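Local coordinates for D-alanyl-D-alanine carboxypeptidase (Penicillin binding protein) family protein (Francisella tularensis subsp. tularensis, PDB 6OSU) that probably removes the C-terminal D-alanine from peptidoglycan precursors as a serine carboxypeptidase of the penicillin-binding protein type during cell wall synthesis, at residues A[37-46]-A[297-307]; A[83-92]-A[130-138]. All coordinates share one frame; numbering follows the deposited sequence.

Contact 1: residues A[37-46]-A[297-307]; sequences APAWVTMDYR and GERFISVVLGT
Strand 39-44 runs antiparallel to strand 298-307, from Ala39 beside Leu305 to Asp44 beside Phe300; the strand axes approach to 4.6 Å and their directions differ by 160°. Six backbone hydrogen bonds hold the pair. Val41 with Val303 and Met43 with Ile301 each exchange two, and the shortest joins Ile301 N to Met43 O at 2.7 Å. Beyond the strand end, Tyr45 N still donates to Arg299 O. On one face Thr42 OG1 meets Ser302 OG at 3.1 Å, a hydrogen bond in which either hydroxyl could donate. Beside it the Phe300 ring swings along the Asp44 side chain, CE1 coming 3.6 Å from Asp44 CB, and Asp44 OD2 hangs over the rim of one ring face. That oxygen also lies 3.0 Å from Glu298 OE2, two carboxylates close enough that the pKa of at least one is probably raised. Asp44 OD1, by contrast, accepts from Thr47 N and Asn330 ND2. Glu298 OE1 is paid for by Arg46 NH2, a salt bridge of 2.9 Å made in the guanidinium plane, although guanidinium and carboxylate planes stand 75° apart. A bend at chi3 (-64°) of Arg46 turns its head back to Glu298. Tyr45 CG lies 3.8 Å from Arg299 CD, while the Arg299 guanidinium goes on to Asp275 and Ser292. This joins the first strand and the last of the central sheet of the penicillin-recognising fold. Helix 310-327 covers the Thr42, Ser302 and Val304 face, helix 176-189 the Val41 and Leu305 face, and strands 50-54 and 288-295 continue the sheet outward.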
ATOM      1  N   ALA A  37      14.702   9.763   8.137  1.00 81.28           N
ATOM      2  CA  ALA A  37      14.151   8.502   8.602  1.00 79.04           C
ATOM      3  C   ALA A  37      15.187   7.397   8.412  1.00 75.84           C
ATOM      4  O   ALA A  37      15.841   7.333   7.367  1.00 74.24           O
ATOM      5  CB  ALA A  37      12.868   8.152   7.851  1.00 78.02           C
ATOM      6  N   PRO A  38      15.379   6.534   9.408  1.00 74.95           N
ATOM      7  CA  PRO A  38      16.331   5.424   9.243  1.00 74.24           C
ATOM      8  C   PRO A  38      15.968   4.451   8.129  1.00 73.18           C
ATOM      9  O   PRO A  38      16.852   3.723   7.660  1.00 72.52           O
ATOM     10  CB  PRO A  38      16.315   4.737  10.615  1.00 75.49           C
ATOM     11  CG  PRO A  38      15.075   5.235  11.299  1.00 75.74           C
ATOM     12  CD  PRO A  38      14.838   6.611  10.773  1.00 75.80           C
ATOM     13  N   ALA A  39      14.710   4.408   7.688  1.00 56.83           N
ATOM     14  CA  ALA A  39      14.315   3.492   6.627  1.00 55.63           C
ATOM     15  C   ALA A  39      13.030   3.984   5.976  1.00 55.05           C
ATOM     16  O   ALA A  39      12.162   4.552   6.642  1.00 55.49           O
ATOM     17  CB  ALA A  39      14.120   2.069   7.161  1.00 54.41           C
ATOM     18  N   TRP A  40      12.919   3.749   4.668  1.00 53.96           N
ATOM     19  CA  TRP A  40      11.689   4.051   3.945  1.00 51.36           C
ATOM     20  C   TRP A  40      11.681   3.298   2.623  1.00 51.01           C
ATOM     21  O   TRP A  40      12.712   2.804   2.161  1.00 52.82           O
ATOM     22  CB  TRP A  40      11.517   5.555   3.695  1.00 51.94           C
ATOM     23  CG  TRP A  40      12.372   6.107   2.587  1.00 53.97           C
ATOM     24  CD1 TRP A  40      12.158   5.986   1.242  1.00 53.88           C
ATOM     25  CD2 TRP A  40      13.564   6.889   2.733  1.00 56.21           C
ATOM     26  NE1 TRP A  40      13.149   6.631   0.545  1.00 56.09           N
ATOM     27  CE2 TRP A  40      14.024   7.195   1.435  1.00 57.20           C
ATOM     28  CE3 TRP A  40      14.290   7.355   3.832  1.00 57.85           C
ATOM     29  CZ2 TRP A  40      15.175   7.946   1.209  1.00 58.92           C
ATOM     30  CZ3 TRP A  40      15.433   8.102   3.603  1.00 60.40           C
ATOM     31  CH2 TRP A  40      15.864   8.389   2.302  1.00 60.56           C
ATOM     32  N   VAL A  41      10.497   3.236   2.017  1.00 48.88           N
ATOM     33  CA  VAL A  41      10.328   2.678   0.680  1.00 48.44           C
ATOM     34  C   VAL A  41       9.086   3.299   0.056  1.00 47.22           C
ATOM     35  O   VAL A  41       8.100   3.576   0.745  1.00 47.03           O
ATOM     36  CB  VAL A  41      10.232   1.135   0.706  1.00 48.38           C
ATOM     37  CG1 VAL A  41       8.916   0.686   1.323  1.00 46.04           C
ATOM     38  CG2 VAL A  41      10.395   0.562  -0.704  1.00 48.83           C
ATOM     39  N   THR A  42       9.148   3.544  -1.251  1.00 48.22           N
ATOM     40  CA  THR A  42       8.006   4.005  -2.026  1.00 49.72           C
ATOM     41  C   THR A  42       7.836   3.072  -3.213  1.00 50.50           C
ATOM     42  O   THR A  42       8.781   2.862  -3.981  1.00 51.56           O
ATOM     43  CB  THR A  42       8.179   5.451  -2.508  1.00 52.44           C
ATOM     44  OG1 THR A  42       8.500   6.298  -1.397  1.00 54.75           O
ATOM     45  CG2 THR A  42       6.892   5.955  -3.161  1.00 51.42           C
ATOM     46  N   MET A  43       6.637   2.518  -3.361  1.00 50.09           N
ATOM     47  CA  MET A  43       6.367   1.497  -4.362  1.00 51.46           C
ATOM     48  C   MET A  43       5.100   1.845  -5.128  1.00 51.00           C
ATOM     49  O   MET A  43       4.119   2.309  -4.541  1.00 50.10           O
ATOM     50  CB  MET A  43       6.230   0.117  -3.698  1.00 51.94           C
ATOM     51  CG  MET A  43       5.590  -0.945  -4.563  1.00 54.06           C
ATOM     52  SD  MET A  43       5.279  -2.472  -3.655  1.00 55.10           S
ATOM     53  CE  MET A  43       6.953  -2.971  -3.255  1.00 55.33           C
ATOM     54  N   ASP A  44       5.129   1.627  -6.441  1.00 52.37           N
ATOM     55  CA  ASP A  44       3.932   1.775  -7.256  1.00 53.21           C
ATOM     56  C   ASP A  44       3.048   0.542  -7.111  1.00 53.19           C
ATOM     57  O   ASP A  44       3.535  -0.590  -7.051  1.00 53.43           O
ATOM     58  CB  ASP A  44       4.296   1.999  -8.725  1.00 54.93           C
ATOM     59  CG  ASP A  44       3.075   2.055  -9.625  1.00 56.49           C
ATOM     60  OD1 ASP A  44       2.678   1.000 -10.162  1.00 57.16           O
ATOM     61  OD2 ASP A  44       2.496   3.153  -9.775  1.00 57.06           O
ATOM     62  N   TYR A  45       1.736   0.769  -7.055  1.00 53.61           N
ATOM     63  CA  TYR A  45       0.816  -0.306  -6.703  1.00 52.60           C
ATOM     64  C   TYR A  45       0.645  -1.296  -7.849  1.00 53.10           C
ATOM     65  O   TYR A  45       0.693  -2.514  -7.639  1.00 54.17           O
ATOM     66  CB  TYR A  45      -0.534   0.276  -6.286  1.00 52.62           C
ATOM     67  CG  TYR A  45      -1.631  -0.758  -6.231  1.00 52.91           C
ATOM     68  CD1 TYR A  45      -1.622  -1.757  -5.265  1.00 51.52           C
ATOM     69  CD2 TYR A  45      -2.672  -0.741  -7.151  1.00 54.68           C
ATOM     70  CE1 TYR A  45      -2.618  -2.712  -5.219  1.00 53.14           C
ATOM     71  CE2 TYR A  45      -3.675  -1.689  -7.110  1.00 55.67           C
ATOM     72  CZ  TYR A  45      -3.643  -2.671  -6.141  1.00 55.67           C
ATOM     73  OH  TYR A  45      -4.638  -3.616  -6.099  1.00 57.95           O
ATOM     74  N   ARG A  46       0.445  -0.797  -9.069  1.00 52.84           N
ATOM     75  CA  ARG A  46       0.120  -1.694 -10.173  1.00 54.59           C
ATOM     76  C   ARG A  46       1.348  -2.436 -10.693  1.00 55.96           C
ATOM     77  O   ARG A  46       1.249  -3.608 -11.073  1.00 58.40           O
ATOM     78  CB  ARG A  46      -0.560  -0.913 -11.297  1.00 56.58           C
ATOM     79  CG  ARG A  46      -2.014  -0.573 -10.996  1.00 56.99           C
ATOM     80  CD  ARG A  46      -2.659   0.207 -12.126  1.00 59.63           C
ATOM     81  NE  ARG A  46      -2.030   1.509 -12.323  1.00 61.52           N
ATOM     82  CZ  ARG A  46      -2.462   2.422 -13.188  1.00 65.62           C
ATOM     83  NH1 ARG A  46      -3.532   2.176 -13.937  1.00 69.47           N
ATOM     84  NH2 ARG A  46      -1.829   3.581 -13.307  1.00 64.80           N
ATOM     85  N   GLY A 297      -5.633   7.487 -11.202  1.00 88.02           N
ATOM     86  CA  GLY A 297      -5.378   6.093 -11.514  1.00 84.97           C
ATOM     87  C   GLY A 297      -4.030   5.584 -11.038  1.00 79.50           C
ATOM     88  O   GLY A 297      -3.745   4.382 -11.095  1.00 79.14           O
ATOM     89  N   GLU A 298      -3.187   6.494 -10.559  1.00 75.31           N
ATOM     90  CA  GLU A 298      -1.827   6.169 -10.139  1.00 70.34           C
ATOM     91  C   GLU A 298      -1.763   6.159  -8.611  1.00 64.11           C
ATOM     92  O   GLU A 298      -1.872   7.209  -7.968  1.00 64.36           O
ATOM     93  CB  GLU A 298      -0.830   7.164 -10.735  1.00 71.69           C
ATOM     94  CG  GLU A 298       0.629   6.817 -10.513  1.00 70.64           C
ATOM     95  CD  GLU A 298       1.150   5.786 -11.503  1.00 72.58           C
ATOM     96  OE1 GLU A 298       0.337   5.168 -12.226  1.00 74.81           O
ATOM     97  OE2 GLU A 298       2.383   5.593 -11.557  1.00 71.67           O
ATOM     98  N   ARG A 299      -1.600   4.971  -8.035  1.00 58.49           N
ATOM     99  CA  ARG A 299      -1.529   4.793  -6.593  1.00 54.24           C
ATOM    100  C   ARG A 299      -0.121   4.388  -6.184  1.00 52.22           C
ATOM    101  O   ARG A 299       0.490   3.507  -6.799  1.00 52.00           O
ATOM    102  CB  ARG A 299      -2.520   3.731  -6.105  1.00 53.05           C
ATOM    103  CG  ARG A 299      -2.271   3.300  -4.667  1.00 50.71           C
ATOM    104  CD  ARG A 299      -3.149   2.143  -4.240  1.00 52.04           C
ATOM    105  NE  ARG A 299      -4.564   2.493  -4.266  1.00 55.48           N
ATOM    106  CZ  ARG A 299      -5.174   3.208  -3.326  1.00 55.75           C
ATOM    107  NH1 ARG A 299      -4.495   3.659  -2.278  1.00 53.69           N
ATOM    108  NH2 ARG A 299      -6.467   3.477  -3.437  1.00 58.23           N
ATOM    109  N   PHE A 300       0.386   5.029  -5.136  1.00 50.61           N
ATOM    110  CA  PHE A 300       1.684   4.697  -4.575  1.00 49.60           C
ATOM    111  C   PHE A 300       1.534   4.283  -3.121  1.00 48.10           C
ATOM    112  O   PHE A 300       0.627   4.735  -2.416  1.00 47.47           O
ATOM    113  CB  PHE A 300       2.663   5.872  -4.687  1.00 48.62           C
ATOM    114  CG  PHE A 300       3.294   5.999  -6.041  1.00 49.26           C
ATOM    115  CD1 PHE A 300       4.381   5.211  -6.387  1.00 48.11           C
ATOM    116  CD2 PHE A 300       2.797   6.897  -6.973  1.00 50.59           C
ATOM    117  CE1 PHE A 300       4.964   5.321  -7.635  1.00 49.80           C
ATOM    118  CE2 PHE A 300       3.375   7.014  -8.222  1.00 52.25           C
ATOM    119  CZ  PHE A 300       4.461   6.225  -8.557  1.00 51.69           C
ATOM    120  N   ILE A 301       2.435   3.413  -2.680  1.00 47.51           N
ATOM    121  CA  ILE A 301       2.495   2.953  -1.300  1.00 46.83           C
ATOM    122  C   ILE A 301       3.829   3.391  -0.715  1.00 47.66           C
ATOM    123  O   ILE A 301       4.884   3.157  -1.316  1.00 49.47           O
ATOM    124  CB  ILE A 301       2.318   1.428  -1.217  1.00 46.75           C
ATOM    125  CG1 ILE A 301       0.900   1.045  -1.647  1.00 48.54           C
ATOM    126  CG2 ILE A 301       2.628   0.922   0.186  1.00 45.08           C
ATOM    127  CD1 ILE A 301       0.741  -0.420  -1.996  1.00 49.42           C
ATOM    128  N   SER A 302       3.781   4.044   0.439  1.00 46.96           N
ATOM    129  CA  SER A 302       4.975   4.505   1.128  1.00 48.90           C
ATOM    130  C   SER A 302       4.985   3.959   2.544  1.00 47.90           C
ATOM    131  O   SER A 302       3.951   3.935   3.219  1.00 47.84           O
ATOM    132  CB  SER A 302       5.050   6.033   1.169  1.00 53.80           C
ATOM    133  OG  SER A 302       5.715   6.542   0.028  1.00 57.88           O
ATOM    134  N   VAL A 303       6.159   3.511   2.977  1.00 47.30           N
ATOM    135  CA  VAL A 303       6.407   3.110   4.354  1.00 47.78           C
ATOM    136  C   VAL A 303       7.579   3.930   4.869  1.00 49.57           C
ATOM    137  O   VAL A 303       8.626   3.996   4.216  1.00 49.46           O
ATOM    138  CB  VAL A 303       6.706   1.606   4.469  1.00 47.38           C
ATOM    139  CG1 VAL A 303       6.951   1.235   5.917  1.00 48.51           C
ATOM    140  CG2 VAL A 303       5.561   0.791   3.888  1.00 46.59           C
ATOM    141  N   VAL A 304       7.395   4.571   6.021  1.00 50.55           N
ATOM    142  CA  VAL A 304       8.450   5.314   6.696  1.00 52.18           C
ATOM    143  C   VAL A 304       8.576   4.753   8.105  1.00 51.71           C
ATOM    144  O   VAL A 304       7.569   4.593   8.803  1.00 50.25           O
ATOM    145  CB  VAL A 304       8.159   6.827   6.728  1.00 53.97           C
ATOM    146  CG1 VAL A 304       9.152   7.534   7.614  1.00 56.29           C
ATOM    147  CG2 VAL A 304       8.213   7.412   5.329  1.00 53.81           C
ATOM    148  N   LEU A 305       9.804   4.448   8.516  1.00 53.06           N
ATOM    149  CA  LEU A 305      10.060   3.803   9.795  1.00 52.89           C
ATOM    150  C   LEU A 305      11.088   4.595  10.588  1.00 54.36           C
ATOM    151  O   LEU A 305      12.103   5.040  10.043  1.00 55.09           O
ATOM    152  CB  LEU A 305      10.564   2.366   9.600  1.00 52.33           C
ATOM    153  CG  LEU A 305       9.724   1.432   8.722  1.00 50.85           C
ATOM    154  CD1 LEU A 305      10.465   0.126   8.478  1.00 50.75           C
ATOM    155  CD2 LEU A 305       8.351   1.169   9.337  1.00 48.95           C
ATOM    156  N   GLY A 306      10.811   4.776  11.877  1.00 54.41           N
ATOM    157  CA  GLY A 306      11.819   5.258  12.800  1.00 56.01           C
ATOM    158  C   GLY A 306      12.027   6.752  12.871  1.00 57.23           C
ATOM    159  O   GLY A 306      13.076   7.187  13.355  1.00 59.46           O
ATOM    160  N   THR A 307      11.073   7.559  12.413  1.00 55.79           N
ATOM    161  CA  THR A 307      11.221   8.999  12.571  1.00 57.33           C
ATOM    162  C   THR A 307      11.139   9.380  14.046  1.00 58.30           C
ATOM    163  O   THR A 307      10.570   8.663  14.872  1.00 57.37           O
ATOM    164  CB  THR A 307      10.153   9.758  11.784  1.00 56.68           C
ATOM    165  OG1 THR A 307       8.850   9.346  12.221  1.00 55.57           O
ATOM    166  CG2 THR A 307      10.310   9.495  10.297  1.00 54.51           C
TER

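Contact 2: residues A[83-92]-A[130-138]; sequences LSWDTMIPIS and IALAEYIGG
Glu134, on a helix flank, reaches across to the N-cap residue of another helix: its OE1 lies 2.4 Å from Ser92 OG, a hydrogen bond by its geometry, but so short that the distance itself is doubtful. The contact belongs to the helical part of the penicillin-recognising fold. Ser92 caps helix 93-96 through OG to Ala95 N, and Asn94 takes the other Glu134 oxygen, OE2. A water ties the corner together, accepting from Ser92 N at 2.6 Å and donating to Glu134 OE1 at 2.7 Å and, more distantly, to Pro90 O. Strand 88-90, paired with strand 110-112, passes over helix 126-137 at 96°, the axes 8.5 Å apart; this helix starts just after Ser124, a predicted active-site residue. Ile89 drives into the helix surface. Its CG1 sits over one face of the Tyr135 ring, 4.2 Å from the centroid and 18° off the normal, a CH-pi contact, while its CD1 meets Leu132 CD2 at 3.7 Å and its CG2 rests near Ala131 O. With CG anti to the backbone N (chi1 -174°), the Tyr135 ring reaches out from the helix past Ile89, toward Leu83 and Thr87. Pro90 CD approaches Tyr135 CD1 obliquely. Helix 113-123 backs Ile89 and Leu132, and helix 66-79 backs Leu83 and Ile136. At the end toward Ser92, Ile91 CD1 packs 3.7 Å from Ala131 CB; at the other, Leu83 CD1 lies 3.6 Å from Tyr135 CE2.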
ATOM      1  N   LEU A  83     -16.063 -15.908   8.199  1.00 69.60           N
ATOM      2  CA  LEU A  83     -16.399 -14.760   9.017  1.00 66.97           C
ATOM      3  C   LEU A  83     -17.210 -13.812   8.147  1.00 67.03           C
ATOM      4  O   LEU A  83     -17.128 -13.852   6.918  1.00 68.18           O
ATOM      5  CB  LEU A  83     -15.132 -14.078   9.554  1.00 64.72           C
ATOM      6  CG  LEU A  83     -15.148 -13.345  10.895  1.00 63.25           C
ATOM      7  CD1 LEU A  83     -15.455 -14.310  12.024  1.00 65.52           C
ATOM      8  CD2 LEU A  83     -13.815 -12.657  11.131  1.00 59.82           C
ATOM      9  N   SER A  84     -18.010 -12.970   8.790  1.00 66.90           N
ATOM     10  CA  SER A  84     -18.691 -11.892   8.092  1.00 67.05           C
ATOM     11  C   SER A  84     -18.560 -10.618   8.910  1.00 66.25           C
ATOM     12  O   SER A  84     -18.277 -10.655  10.109  1.00 65.47           O
ATOM     13  CB  SER A  84     -20.167 -12.213   7.839  1.00 69.73           C
ATOM     14  OG  SER A  84     -20.997 -11.647   8.833  1.00 69.94           O
ATOM     15  N   TRP A  85     -18.749  -9.480   8.236  1.00 65.59           N
ATOM     16  CA  TRP A  85     -18.735  -8.197   8.930  1.00 63.26           C
ATOM     17  C   TRP A  85     -19.771  -8.146  10.045  1.00 65.84           C
ATOM     18  O   TRP A  85     -19.572  -7.446  11.048  1.00 65.69           O
ATOM     19  CB  TRP A  85     -18.980  -7.063   7.936  1.00 62.22           C
ATOM     20  CG  TRP A  85     -17.917  -6.919   6.898  1.00 61.07           C
ATOM     21  CD1 TRP A  85     -18.009  -7.254   5.580  1.00 62.82           C
ATOM     22  CD2 TRP A  85     -16.597  -6.394   7.090  1.00 58.90           C
ATOM     23  NE1 TRP A  85     -16.827  -6.970   4.936  1.00 61.53           N
ATOM     24  CE2 TRP A  85     -15.944  -6.441   5.842  1.00 58.04           C
ATOM     25  CE3 TRP A  85     -15.904  -5.889   8.194  1.00 57.35           C
ATOM     26  CZ2 TRP A  85     -14.634  -6.006   5.667  1.00 55.28           C
ATOM     27  CZ3 TRP A  85     -14.602  -5.457   8.019  1.00 55.26           C
ATOM     28  CH2 TRP A  85     -13.981  -5.518   6.765  1.00 54.16           C
ATOM     29  N   ASP A  86     -20.873  -8.886   9.896  1.00 67.85           N
ATOM     30  CA  ASP A  86     -21.973  -8.878  10.852  1.00 70.87           C
ATOM     31  C   ASP A  86     -21.730  -9.764  12.066  1.00 70.98           C
ATOM     32  O   ASP A  86     -22.471  -9.644  13.047  1.00 74.08           O
ATOM     33  CB  ASP A  86     -23.270  -9.328  10.169  1.00 76.07           C
ATOM     34  CG  ASP A  86     -23.667  -8.432   9.008  1.00 78.18           C
ATOM     35  OD1 ASP A  86     -23.080  -7.338   8.874  1.00 76.32           O
ATOM     36  OD2 ASP A  86     -24.568  -8.824   8.231  1.00 81.61           O
ATOM     37  N   THR A  87     -20.732 -10.646  12.023  1.00 68.52           N
ATOM     38  CA  THR A  87     -20.520 -11.599  13.108  1.00 68.29           C
ATOM     39  C   THR A  87     -20.254 -10.873  14.423  1.00 67.41           C
ATOM     40  O   THR A  87     -19.508  -9.893  14.469  1.00 65.33           O
ATOM     41  CB  THR A  87     -19.352 -12.533  12.770  1.00 66.01           C
ATOM     42  OG1 THR A  87     -19.663 -13.280  11.587  1.00 68.32           O
ATOM     43  CG2 THR A  87     -19.071 -13.500  13.916  1.00 65.42           C
ATOM     44  N   MET A  88     -20.879 -11.359  15.495  1.00 69.78           N
ATOM     45  CA  MET A  88     -20.769 -10.762  16.821  1.00 70.02           C
ATOM     46  C   MET A  88     -19.747 -11.540  17.645  1.00 68.77           C
ATOM     47  O   MET A  88     -19.955 -12.720  17.943  1.00 70.40           O
ATOM     48  CB  MET A  88     -22.128 -10.755  17.519  1.00 73.54           C
ATOM     49  CG  MET A  88     -23.247 -10.121  16.703  1.00 76.27           C
ATOM     50  SD  MET A  88     -23.044  -8.343  16.475  1.00 75.72           S
ATOM     51  CE  MET A  88     -23.117  -7.771  18.170  1.00 75.94           C
ATOM     52  N   ILE A  89     -18.664 -10.879  18.027  1.00 66.81           N
ATOM     53  CA  ILE A  89     -17.557 -11.515  18.739  1.00 67.38           C
ATOM     54  C   ILE A  89     -17.692 -11.219  20.225  1.00 67.65           C
ATOM     55  O   ILE A  89     -17.894 -10.054  20.597  1.00 67.11           O
ATOM     56  CB  ILE A  89     -16.195 -11.032  18.214  1.00 66.14           C
ATOM     57  CG1 ILE A  89     -15.948 -11.587  16.817  1.00 67.55           C
ATOM     58  CG2 ILE A  89     -15.075 -11.445  19.157  1.00 65.93           C
ATOM     59  CD1 ILE A  89     -15.742 -10.515  15.809  1.00 66.82           C
ATOM     60  N   PRO A  90     -17.580 -12.218  21.097  1.00 68.87           N
ATOM     61  CA  PRO A  90     -17.548 -11.938  22.534  1.00 69.88           C
ATOM     62  C   PRO A  90     -16.231 -11.290  22.931  1.00 67.63           C
ATOM     63  O   PRO A  90     -15.170 -11.604  22.385  1.00 65.76           O
ATOM     64  CB  PRO A  90     -17.708 -13.323  23.168  1.00 72.56           C
ATOM     65  CG  PRO A  90     -17.139 -14.261  22.139  1.00 71.81           C
ATOM     66  CD  PRO A  90     -17.478 -13.660  20.802  1.00 69.92           C
ATOM     67  N   ILE A  91     -16.307 -10.375  23.887  1.00 68.25           N
ATOM     68  CA  ILE A  91     -15.136  -9.675  24.399  1.00 66.23           C
ATOM     69  C   ILE A  91     -14.730 -10.351  25.700  1.00 69.21           C
ATOM     70  O   ILE A  91     -15.450 -10.271  26.702  1.00 71.30           O
ATOM     71  CB  ILE A  91     -15.415  -8.184  24.612  1.00 63.81           C
ATOM     72  CG1 ILE A  91     -16.060  -7.575  23.366  1.00 61.92           C
ATOM     73  CG2 ILE A  91     -14.132  -7.454  24.981  1.00 61.98           C
ATOM     74  CD1 ILE A  91     -15.200  -7.651  22.126  1.00 59.18           C
ATOM     75  N   SER A  92     -13.581 -11.020  25.691  1.00 70.23           N
ATOM     76  CA  SER A  92     -13.053 -11.609  26.910  1.00 74.38           C
ATOM     77  C   SER A  92     -12.546 -10.520  27.851  1.00 77.50           C
ATOM     78  O   SER A  92     -12.303  -9.376  27.452  1.00 76.27           O
ATOM     79  CB  SER A  92     -11.922 -12.586  26.590  1.00 73.26           C
ATOM     80  OG  SER A  92     -10.838 -11.922  25.961  1.00 70.29           O
ATOM     81  N   ILE A 130      -7.104  -7.755  20.034  1.00 54.75           N
ATOM     82  CA  ILE A 130      -7.021  -8.988  20.810  1.00 55.79           C
ATOM     83  C   ILE A 130      -8.327  -9.769  20.717  1.00 56.85           C
ATOM     84  O   ILE A 130      -8.323 -11.006  20.678  1.00 58.60           O
ATOM     85  CB  ILE A 130      -6.643  -8.668  22.269  1.00 56.37           C
ATOM     86  CG1 ILE A 130      -5.210  -8.137  22.338  1.00 56.70           C
ATOM     87  CG2 ILE A 130      -6.809  -9.889  23.164  1.00 57.36           C
ATOM     88  CD1 ILE A 130      -4.222  -8.957  21.531  1.00 56.68           C
ATOM     89  N   ALA A 131      -9.462  -9.064  20.669  1.00 55.95           N
ATOM     90  CA  ALA A 131     -10.751  -9.747  20.594  1.00 57.38           C
ATOM     91  C   ALA A 131     -10.918 -10.471  19.265  1.00 56.27           C
ATOM     92  O   ALA A 131     -11.473 -11.574  19.221  1.00 56.80           O
ATOM     93  CB  ALA A 131     -11.890  -8.753  20.815  1.00 57.96           C
ATOM     94  N   LEU A 132     -10.448  -9.868  18.170  1.00 55.26           N
ATOM     95  CA  LEU A 132     -10.494 -10.550  16.879  1.00 55.62           C
ATOM     96  C   LEU A 132      -9.529 -11.728  16.844  1.00 56.64           C
ATOM     97  O   LEU A 132      -9.854 -12.788  16.293  1.00 57.42           O
ATOM     98  CB  LEU A 132     -10.174  -9.570  15.750  1.00 52.92           C
ATOM     99  CG  LEU A 132     -11.254  -8.548  15.400  1.00 51.73           C
ATOM    100  CD1 LEU A 132     -10.676  -7.436  14.535  1.00 49.62           C
ATOM    101  CD2 LEU A 132     -12.420  -9.226  14.703  1.00 50.80           C
ATOM    102  N   ALA A 133      -8.343 -11.563  17.433  1.00 56.87           N
ATOM    103  CA  ALA A 133      -7.335 -12.616  17.393  1.00 58.42           C
ATOM    104  C   ALA A 133      -7.782 -13.841  18.180  1.00 61.40           C
ATOM    105  O   ALA A 133      -7.653 -14.975  17.705  1.00 62.21           O
ATOM    106  CB  ALA A 133      -6.004 -12.087  17.925  1.00 57.57           C
ATOM    107  N   GLU A 134      -8.307 -13.631  19.391  1.00 63.30           N
ATOM    108  CA  GLU A 134      -8.786 -14.751  20.196  1.00 66.87           C
ATOM    109  C   GLU A 134      -9.879 -15.536  19.481  1.00 66.61           C
ATOM    110  O   GLU A 134      -9.965 -16.759  19.634  1.00 68.96           O
ATOM    111  CB  GLU A 134      -9.301 -14.252  21.546  1.00 70.20           C
ATOM    112  CG  GLU A 134      -8.227 -13.719  22.484  1.00 73.24           C
ATOM    113  CD  GLU A 134      -8.787 -13.323  23.842  1.00 77.34           C
ATOM    114  OE1 GLU A 134      -9.873 -12.703  23.889  1.00 77.88           O
ATOM    115  OE2 GLU A 134      -8.144 -13.644  24.864  1.00 80.38           O
ATOM    116  N   TYR A 135     -10.717 -14.858  18.694  1.00 63.74           N
ATOM    117  CA  TYR A 135     -11.838 -15.529  18.048  1.00 65.03           C
ATOM    118  C   TYR A 135     -11.383 -16.355  16.849  1.00 65.66           C
ATOM    119  O   TYR A 135     -11.816 -17.500  16.672  1.00 67.84           O
ATOM    120  CB  TYR A 135     -12.885 -14.500  17.621  1.00 64.02           C
ATOM    121  CG  TYR A 135     -14.148 -15.115  17.071  1.00 66.52           C
ATOM    122  CD1 TYR A 135     -15.201 -15.449  17.912  1.00 68.64           C
ATOM    123  CD2 TYR A 135     -14.288 -15.367  15.713  1.00 66.81           C
ATOM    124  CE1 TYR A 135     -16.358 -16.016  17.415  1.00 70.57           C
ATOM    125  CE2 TYR A 135     -15.443 -15.934  15.206  1.00 68.67           C
ATOM    126  CZ  TYR A 135     -16.474 -16.256  16.061  1.00 70.85           C
ATOM    127  OH  TYR A 135     -17.626 -16.820  15.559  1.00 74.13           O
ATOM    128  N   ILE A 136     -10.510 -15.787  16.016  1.00 63.67           N
ATOM    129  CA  ILE A 136     -10.078 -16.473  14.803  1.00 62.89           C
ATOM    130  C   ILE A 136      -9.086 -17.583  15.129  1.00 62.70           C
ATOM    131  O   ILE A 136      -9.106 -18.651  14.508  1.00 63.68           O
ATOM    132  CB  ILE A 136      -9.486 -15.454  13.813  1.00 60.80           C
ATOM    133  CG1 ILE A 136     -10.547 -14.436  13.393  1.00 60.49           C
ATOM    134  CG2 ILE A 136      -8.891 -16.152  12.601  1.00 60.92           C
ATOM    135  CD1 ILE A 136      -9.985 -13.252  12.633  1.00 58.38           C
ATOM    136  N   GLY A 137      -8.208 -17.357  16.104  1.00 61.36           N
ATOM    137  CA  GLY A 137      -7.122 -18.284  16.356  1.00 61.56           C
ATOM    138  C   GLY A 137      -7.251 -19.117  17.614  1.00 63.95           C
ATOM    139  O   GLY A 137      -6.459 -20.040  17.825  1.00 65.75           O
ATOM    140  N   GLY A 138      -8.236 -18.816  18.455  1.00 64.47           N
ATOM    141  CA  GLY A 138      -8.362 -19.499  19.729  1.00 66.56           C
ATOM    142  C   GLY A 138      -7.610 -18.776  20.828  1.00 65.72           C
ATOM    143  O   GLY A 138      -8.215 -18.136  21.693  1.00 66.28           O
TER
HETATM  144  O   HOH W   1     -12.131 -11.254  23.516  1.00 72.47           O

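In the fold
Contact 1 is buried near the molecule's centre; contact 2, centred about 25 Å from that point, is only partly buried. Their centres are 31 Å apart, nearest atoms about 15 Å, and they do not touch. Residues 83-92 and 130-138 are nested within the long loop that contact 1 closes. Contact 1 links two strands of one sheet mainly by backbone hydrogen bonds, with charged groups gathered at one end, whereas contact 2 joins a strand to a helix through apolar side chains plus one carboxylate-serine-water corner. The predicted catalytic residues Ser64 and Lys67 lie roughly 10 Å from Leu305 and 9 Å from Leu132 respectively, side chain to side chain.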